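Side-chain contacts in DUF1076 domain-containing protein (Salmonella typhi, PDB 6IAI), which acts as a type III secretion effector with E3/E4 ubiquitin ligase activity that binds diubiquitin, this chain being its N-terminal part: residues 36-39 with 40-43; 43-46 with 47-51; 98-101 with 102-106. One frame throughout, in Å; residues are numbered along the deposited sequence.

Contact 1: residues 36-39 with 40-43; sequences IDKL and SEND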
loop_
_atom_site.group_PDB
_atom_site.type_symbol
_atom_site.label_atom_id
_atom_site.label_comp_id
_atom_site.label_asym_id
_atom_site.label_seq_id
_atom_site.Cartn_x
_atom_site.Cartn_y
_atom_site.Cartn_z
ATOM N N ILE A 36 -0.638 11.065 -1.754
ATOM C CA ILE A 36 -1.903 10.355 -1.869
ATOM C C ILE A 36 -2.997 11.115 -1.092
ATOM O O ILE A 36 -2.743 11.676 -0.030
ATOM C CB ILE A 36 -1.794 8.844 -1.460
ATOM C CG1 ILE A 36 -1.206 8.656 -0.039
ATOM C CG2 ILE A 36 -1.017 8.025 -2.514
ATOM C CD1 ILE A 36 -1.655 7.417 0.716
ATOM N N ASP A 37 -4.190 11.161 -1.640
ATOM C CA ASP A 37 -5.329 11.754 -0.956
ATOM C C ASP A 37 -5.921 10.629 -0.097
ATOM O O ASP A 37 -5.342 9.545 -0.007
ATOM C CB ASP A 37 -6.371 12.272 -1.986
ATOM C CG ASP A 37 -7.271 13.424 -1.553
ATOM O OD1 ASP A 37 -7.444 13.623 -0.325
ATOM O OD2 ASP A 37 -7.840 14.100 -2.446
ATOM N N LYS A 38 -7.081 10.874 0.511
ATOM C CA LYS A 38 -7.768 9.903 1.339
ATOM C C LYS A 38 -8.322 8.750 0.458
ATOM O O LYS A 38 -9.034 9.017 -0.508
ATOM C CB LYS A 38 -8.861 10.642 2.159
ATOM C CG LYS A 38 -9.902 9.781 2.891
ATOM C CD LYS A 38 -9.324 8.855 3.994
ATOM C CE LYS A 38 -10.405 8.208 4.833
ATOM N NZ LYS A 38 -11.438 7.497 4.013
ATOM N N LEU A 39 -7.949 7.483 0.763
ATOM C CA LEU A 39 -8.473 6.304 0.068
ATOM C C LEU A 39 -9.917 6.106 0.515
ATOM O O LEU A 39 -10.290 6.593 1.580
ATOM C CB LEU A 39 -7.695 5.014 0.412
ATOM C CG LEU A 39 -6.185 4.881 0.186
ATOM C CD1 LEU A 39 -5.822 3.422 0.018
ATOM C CD2 LEU A 39 -5.697 5.638 -1.008
ATOM N N SER A 40 -10.725 5.347 -0.251
ATOM C CA SER A 40 -12.110 5.099 0.167
ATOM C C SER A 40 -12.114 4.187 1.410
ATOM O O SER A 40 -11.107 3.535 1.694
ATOM C CB SER A 40 -12.930 4.501 -0.980
ATOM O OG SER A 40 -12.824 3.090 -1.105
ATOM N N GLU A 41 -13.232 4.134 2.136
ATOM C CA GLU A 41 -13.369 3.272 3.301
ATOM C C GLU A 41 -13.315 1.807 2.912
ATOM O O GLU A 41 -12.737 1.006 3.657
ATOM C CB GLU A 41 -14.661 3.597 4.087
ATOM C CG GLU A 41 -14.577 4.906 4.871
ATOM C CD GLU A 41 -13.497 5.019 5.935
ATOM O OE1 GLU A 41 -12.837 6.082 5.996
ATOM O OE2 GLU A 41 -13.308 4.050 6.706
ATOM N N ASN A 42 -13.888 1.452 1.732
ATOM C CA ASN A 42 -13.857 0.083 1.185
ATOM C C ASN A 42 -12.412 -0.338 0.891
ATOM O O ASN A 42 -12.065 -1.464 1.183
ATOM C CB ASN A 42 -14.677 -0.026 -0.104
ATOM C CG ASN A 42 -16.172 -0.052 0.044
ATOM O OD1 ASN A 42 -16.735 -0.577 1.015
ATOM N ND2 ASN A 42 -16.844 0.374 -1.021
ATOM N N ASP A 43 -11.579 0.576 0.357
ATOM C CA ASP A 43 -10.158 0.353 0.054
ATOM C C ASP A 43 -9.367 0.088 1.328
ATOM O O ASP A 43 -8.669 -0.932 1.413
ATOM C CB ASP A 43 -9.561 1.534 -0.731
ATOM C CG ASP A 43 -10.117 1.720 -2.140
ATOM O OD1 ASP A 43 -10.771 0.776 -2.655
ATOM O OD2 ASP A 43 -9.894 2.809 -2.729
#

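Contact 2: residues 43-46 with 47-51; sequences DLEL and IRDTA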
loop_
_atom_site.group_PDB
_atom_site.type_symbol
_atom_site.label_atom_id
_atom_site.label_comp_id
_atom_site.label_asym_id
_atom_site.label_seq_id
_atom_site.Cartn_x
_atom_site.Cartn_y
_atom_site.Cartn_z
ATOM N N ASP A 43 -11.579 0.576 0.357
ATOM C CA ASP A 43 -10.158 0.353 0.054
ATOM C C ASP A 43 -9.367 0.088 1.328
ATOM O O ASP A 43 -8.669 -0.932 1.413
ATOM C CB ASP A 43 -9.561 1.534 -0.731
ATOM C CG ASP A 43 -10.117 1.720 -2.140
ATOM O OD1 ASP A 43 -10.771 0.776 -2.655
ATOM O OD2 ASP A 43 -9.894 2.809 -2.729
ATOM N N LEU A 44 -9.563 0.951 2.351
ATOM C CA LEU A 44 -8.932 0.809 3.664
ATOM C C LEU A 44 -9.364 -0.480 4.364
ATOM O O LEU A 44 -8.515 -1.188 4.915
ATOM C CB LEU A 44 -9.218 2.038 4.541
ATOM C CG LEU A 44 -8.679 3.369 4.018
ATOM C CD1 LEU A 44 -9.324 4.531 4.755
ATOM C CD2 LEU A 44 -7.130 3.404 4.058
ATOM N N GLU A 45 -10.649 -0.839 4.255
ATOM C CA GLU A 45 -11.156 -2.081 4.854
ATOM C C GLU A 45 -10.587 -3.307 4.169
ATOM O O GLU A 45 -10.183 -4.249 4.852
ATOM C CB GLU A 45 -12.689 -2.115 4.925
ATOM C CG GLU A 45 -13.228 -2.781 6.198
ATOM C CD GLU A 45 -12.506 -2.497 7.518
ATOM O OE1 GLU A 45 -11.888 -3.440 8.062
ATOM O OE2 GLU A 45 -12.496 -1.329 7.972
ATOM N N LEU A 46 -10.446 -3.258 2.834
ATOM C CA LEU A 46 -9.819 -4.334 2.091
ATOM C C LEU A 46 -8.335 -4.499 2.532
ATOM O O LEU A 46 -7.903 -5.623 2.758
ATOM C CB LEU A 46 -9.910 -4.088 0.553
ATOM C CG LEU A 46 -9.209 -5.128 -0.336
ATOM C CD1 LEU A 46 -9.869 -6.540 -0.177
ATOM C CD2 LEU A 46 -9.132 -4.648 -1.770
ATOM N N ILE A 47 -7.581 -3.394 2.676
ATOM C CA ILE A 47 -6.181 -3.453 3.118
ATOM C C ILE A 47 -6.085 -4.044 4.523
ATOM O O ILE A 47 -5.329 -4.991 4.722
ATOM C CB ILE A 47 -5.446 -2.096 2.993
ATOM C CG1 ILE A 47 -5.459 -1.585 1.529
ATOM C CG2 ILE A 47 -4.001 -2.205 3.549
ATOM C CD1 ILE A 47 -5.069 -0.056 1.369
ATOM N N ARG A 48 -6.915 -3.531 5.468
ATOM C CA ARG A 48 -6.990 -3.974 6.866
ATOM C C ARG A 48 -7.305 -5.455 6.948
ATOM O O ARG A 48 -6.503 -6.195 7.528
ATOM C CB ARG A 48 -8.021 -3.127 7.666
ATOM C CG ARG A 48 -7.590 -1.670 7.866
ATOM C CD ARG A 48 -8.434 -0.926 8.884
ATOM N NE ARG A 48 -9.601 -0.197 8.388
ATOM C CZ ARG A 48 -9.717 1.120 8.255
ATOM N NH1 ARG A 48 -8.728 1.915 8.598
ATOM N NH2 ARG A 48 -10.845 1.646 7.819
ATOM N N ASP A 49 -8.436 -5.909 6.315
ATOM C CA ASP A 49 -8.847 -7.324 6.301
ATOM C C ASP A 49 -7.774 -8.246 5.719
ATOM O O ASP A 49 -7.507 -9.303 6.286
ATOM C CB ASP A 49 -10.168 -7.525 5.551
ATOM C CG ASP A 49 -11.411 -6.939 6.215
ATOM O OD1 ASP A 49 -11.320 -6.517 7.402
ATOM O OD2 ASP A 49 -12.485 -6.910 5.554
ATOM N N THR A 50 -7.130 -7.836 4.614
ATOM C CA THR A 50 -6.079 -8.640 3.976
ATOM C C THR A 50 -4.850 -8.765 4.879
ATOM O O THR A 50 -4.314 -9.870 5.020
ATOM C CB THR A 50 -5.771 -8.122 2.560
ATOM O OG1 THR A 50 -7.002 -7.982 1.852
ATOM C CG2 THR A 50 -4.898 -9.055 1.790
ATOM N N ALA A 51 -4.422 -7.647 5.518
ATOM C CA ALA A 51 -3.284 -7.654 6.439
ATOM C C ALA A 51 -3.611 -8.543 7.653
ATOM O O ALA A 51 -2.784 -9.370 8.038
ATOM C CB ALA A 51 -2.932 -6.235 6.858
#

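Contact 3: residues 98-101 with 102-106; sequences HIEW and QGNAI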
loop_
_atom_site.group_PDB
_atom_site.type_symbol
_atom_site.label_atom_id
_atom_site.label_comp_id
_atom_site.label_asym_id
_atom_site.label_seq_id
_atom_site.Cartn_x
_atom_site.Cartn_y
_atom_site.Cartn_z
ATOM N N HIS A 98 12.250 8.674 -2.745
ATOM C CA HIS A 98 12.221 8.480 -1.291
ATOM C C HIS A 98 11.368 9.476 -0.506
ATOM O O HIS A 98 10.664 9.040 0.406
ATOM C CB HIS A 98 13.620 8.384 -0.678
ATOM C CG HIS A 98 14.460 9.615 -0.802
ATOM N ND1 HIS A 98 14.759 10.389 0.300
ATOM C CD2 HIS A 98 15.078 10.140 -1.887
ATOM C CE1 HIS A 98 15.533 11.363 -0.148
ATOM N NE2 HIS A 98 15.755 11.249 -1.460
ATOM N N ILE A 99 11.385 10.776 -0.862
ATOM C CA ILE A 99 10.605 11.787 -0.154
ATOM C C ILE A 99 9.105 11.522 -0.271
ATOM O O ILE A 99 8.460 11.402 0.767
ATOM C CB ILE A 99 10.988 13.251 -0.530
ATOM C CG1 ILE A 99 12.472 13.552 -0.155
ATOM C CG2 ILE A 99 10.033 14.255 0.157
ATOM C CD1 ILE A 99 13.130 14.743 -0.976
ATOM N N GLU A 100 8.551 11.410 -1.505
ATOM C CA GLU A 100 7.108 11.159 -1.666
ATOM C C GLU A 100 6.717 9.787 -1.169
ATOM O O GLU A 100 5.632 9.639 -0.614
ATOM C CB GLU A 100 6.582 11.399 -3.099
ATOM C CG GLU A 100 7.212 10.536 -4.167
ATOM C CD GLU A 100 6.376 10.339 -5.414
ATOM O OE1 GLU A 100 6.959 10.427 -6.513
ATOM O OE2 GLU A 100 5.153 10.099 -5.304
ATOM N N TRP A 101 7.606 8.797 -1.365
ATOM C CA TRP A 101 7.400 7.437 -0.926
ATOM C C TRP A 101 7.154 7.395 0.590
ATOM O O TRP A 101 6.122 6.873 1.021
ATOM C CB TRP A 101 8.606 6.589 -1.320
ATOM C CG TRP A 101 8.275 5.169 -1.648
ATOM C CD1 TRP A 101 7.161 4.475 -1.268
ATOM C CD2 TRP A 101 9.112 4.235 -2.347
ATOM N NE1 TRP A 101 7.227 3.183 -1.734
ATOM C CE2 TRP A 101 8.424 3.000 -2.382
ATOM C CE3 TRP A 101 10.382 4.319 -2.952
ATOM C CZ2 TRP A 101 8.957 1.860 -3.006
ATOM C CZ3 TRP A 101 10.902 3.195 -3.587
ATOM C CH2 TRP A 101 10.192 1.982 -3.606
ATOM N N GLN A 102 8.056 8.032 1.385
ATOM C CA GLN A 102 7.965 8.150 2.849
ATOM C C GLN A 102 6.714 8.891 3.326
ATOM O O GLN A 102 6.039 8.435 4.258
ATOM C CB GLN A 102 9.248 8.780 3.426
ATOM C CG GLN A 102 9.335 8.846 4.960
ATOM C CD GLN A 102 9.404 7.487 5.612
ATOM O OE1 GLN A 102 8.383 6.903 5.995
ATOM N NE2 GLN A 102 10.609 6.949 5.740
ATOM N N GLY A 103 6.412 10.012 2.684
ATOM C CA GLY A 103 5.243 10.830 2.988
ATOM C C GLY A 103 3.940 10.115 2.751
ATOM O O GLY A 103 2.993 10.251 3.542
ATOM N N ASN A 104 3.890 9.342 1.653
ATOM C CA ASN A 104 2.723 8.540 1.286
ATOM C C ASN A 104 2.567 7.372 2.266
ATOM O O ASN A 104 1.445 7.065 2.672
ATOM C CB ASN A 104 2.866 8.030 -0.134
ATOM C CG ASN A 104 2.626 9.064 -1.186
ATOM O OD1 ASN A 104 1.875 10.024 -1.000
ATOM N ND2 ASN A 104 3.205 8.845 -2.340
ATOM N N ALA A 105 3.709 6.762 2.670
ATOM C CA ALA A 105 3.745 5.672 3.640
ATOM C C ALA A 105 3.145 6.122 4.974
ATOM O O ALA A 105 2.293 5.408 5.508
ATOM C CB ALA A 105 5.168 5.155 3.805
ATOM N N ILE A 106 3.485 7.369 5.439
ATOM C CA ILE A 106 2.963 8.004 6.656
ATOM C C ILE A 106 1.455 8.159 6.541
ATOM O O ILE A 106 0.719 7.828 7.474
ATOM C CB ILE A 106 3.643 9.403 6.935
ATOM C CG1 ILE A 106 5.155 9.334 7.277
ATOM C CG2 ILE A 106 2.899 10.189 8.005
ATOM C CD1 ILE A 106 5.600 8.390 8.347
HETATM O O HOH W 1 2.590 10.590 -4.964
#

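Contact 1: residues 36-39 with 40-43
Lys38 and Glu41 cross at a slant over the turn that leads into helix 41-53. The lysine chain is folded at chi2 and again at chi4, which swings NZ back over the backbone. There NZ lies 2.8 Å from Glu41 OE1, a salt bridge whose amine sits 36° above the carboxylate plane. The same NZ also bonds to Leu39 O at 2.8 Å, with a C=O...donor angle of 173°, so one ammonium ties the carboxylate to the last carbonyl before the cap.

Ser40 is the N-cap. Its OG, placed between its own backbone N and carbonyl carbon, accepts from Asp43 N at 3.2 Å (N-H...acceptor angle 157°), supplying an acceptor to an amide of the first turn. Beneath the cap, Leu39 CB meets Asp43 CB at 4.1 Å. Leu39, just before the cap, also touches Leu44 in the first turn, the pairing of a hydrophobic staple.

Leu39 is the buried member: its side chain packs on Ile47 of helix 41-53, on Leu63 of strand 59-63 and on Leu108 of helix 91-113, while its N bonds to Gln111 OE1 of that second helix.

Contact 2: residues 43-46 with 47-51
Helix 41-53 is the connecting helix of a beta-alpha-beta unit between strands 22-25 and 59-63, and along it Glu45 and Arg48, three residues apart, form a salt bridge. Arg48 NE donates to Glu45 OE2 at 3.1 Å with an N-H...acceptor angle of 158°, and a weak second bond runs from NH2 to the same oxygen at 3.4 Å. The two side chains cross at about a right angle. OE2 lies near the guanidinium plane, but NE stands 48° out of the carboxylate plane, so the match is good for the arginine and oblique for the glutamate.

Two further neighbours fix the guanidinium. Leu44 CB covers one of its faces toward the rim, 3.7 Å from Arg48 NH2. NH1 has a stronger partner on helix 91-113, the carbonyl O of Leu112; Arg48 therefore links the two helices.

The other oxygen of Glu45 looks along the helix to Asp49: OE1 and OD1 are 3.2 Å apart, with the carboxylate planes turned 55° against each other. These are like charges close together, and Arg48 pairs with the other glutamate oxygen, OE2. On another side of the helix Ile47 packs on Phe25 of strand 22-25 and Val70 of strand 66-71.

Leu46 and Thr50 lie side by side, pointing the same way, with Leu46 CD1 3.8 Å from Thr50 OG1. The hydroxyl of Thr50, anti to its carbonyl carbon, is turned back onto the preceding turn. Leu46 O thus accepts twice, from Thr50 N at 3.0 Å and from Thr50 OG1 at 2.7 Å, the two donors arriving over opposite faces of its carbonyl plane.

Contact 3: residues 98-101 with 102-106
Glu100 and Asn104 stand one turn apart on the long helix 91-113, side by side and pointing the same way, joined by a water. Directly, Glu100 OE2 and Asn104 ND2 are 3.8 Å apart, with the carboxylate and amide planes 69° to each other. The water fills the role of go-between: its distances, 2.6 Å to Glu100 OE2 and 3.2 Å to Asn104 ND2, are consistent with its donating to the carboxylate and accepting from the amide. Glu100 CG lies between the backbone N and the carbonyl carbon (chi1 60°), and the chain runs extended from there, carrying the carboxylate out to the water.

Beneath the bridge is the main-chain bond from Asn104 N to Glu100 O, 2.9 Å long with an N-H...acceptor angle of 153°. One and two positions earlier, Gly103 N bonds to Ile99 O at 3.1 Å and Gln102 N to His98 O at 3.0 Å. These bonds continue the helix just after a kink, where the amides of Ile99 and Glu100 lack a bond to the preceding turn.

The polar ends are positioned from outside. Glu100 OE1 forms a salt bridge with Arg97 NE, one turn back, which leaves OE2 to the water. Asn104 OD1 accepts from Ile36 N of the loop before helix 41-53, and ND2 has a weak further bond to Tyr68 OH.

Trp101 lies on a different side of the helix, where its side chain packs against Leu66 of strand 66-71. Its ring stacks with Phe86 and meets Tyr68 edge to face. One turn on, Ala105 N bonds to Trp101 O at 2.9 Å and Ala105 CB lies 3.4 Å from the same oxygen, while Trp101 NE1 donates to the carbonyl O of Leu67 in strand 66-71.

Contacts 1 and 2 follow each other on helix 41-53, share Asp43 and have centres 11 Å apart. They meet through Leu39 CD1 and Ile47 CD1, 3.8 Å apart, and through a long, weak ion pair from Glu41 OE2 to Arg48 NH2. Contact 3 belongs to helix 91-113, and its centre lies about 16 Å from that of contact 1. The 36-39 segment of contact 1 closes this gap, with Ile36 N 2.8 Å from Asn104 OD1. Contacts 2 and 3 do not touch: their centres are about 20 Å apart, on opposite sides of the chain's centre. The later turns of helix 91-113 reach contacts 1 and 2 through Gln111 and Leu112.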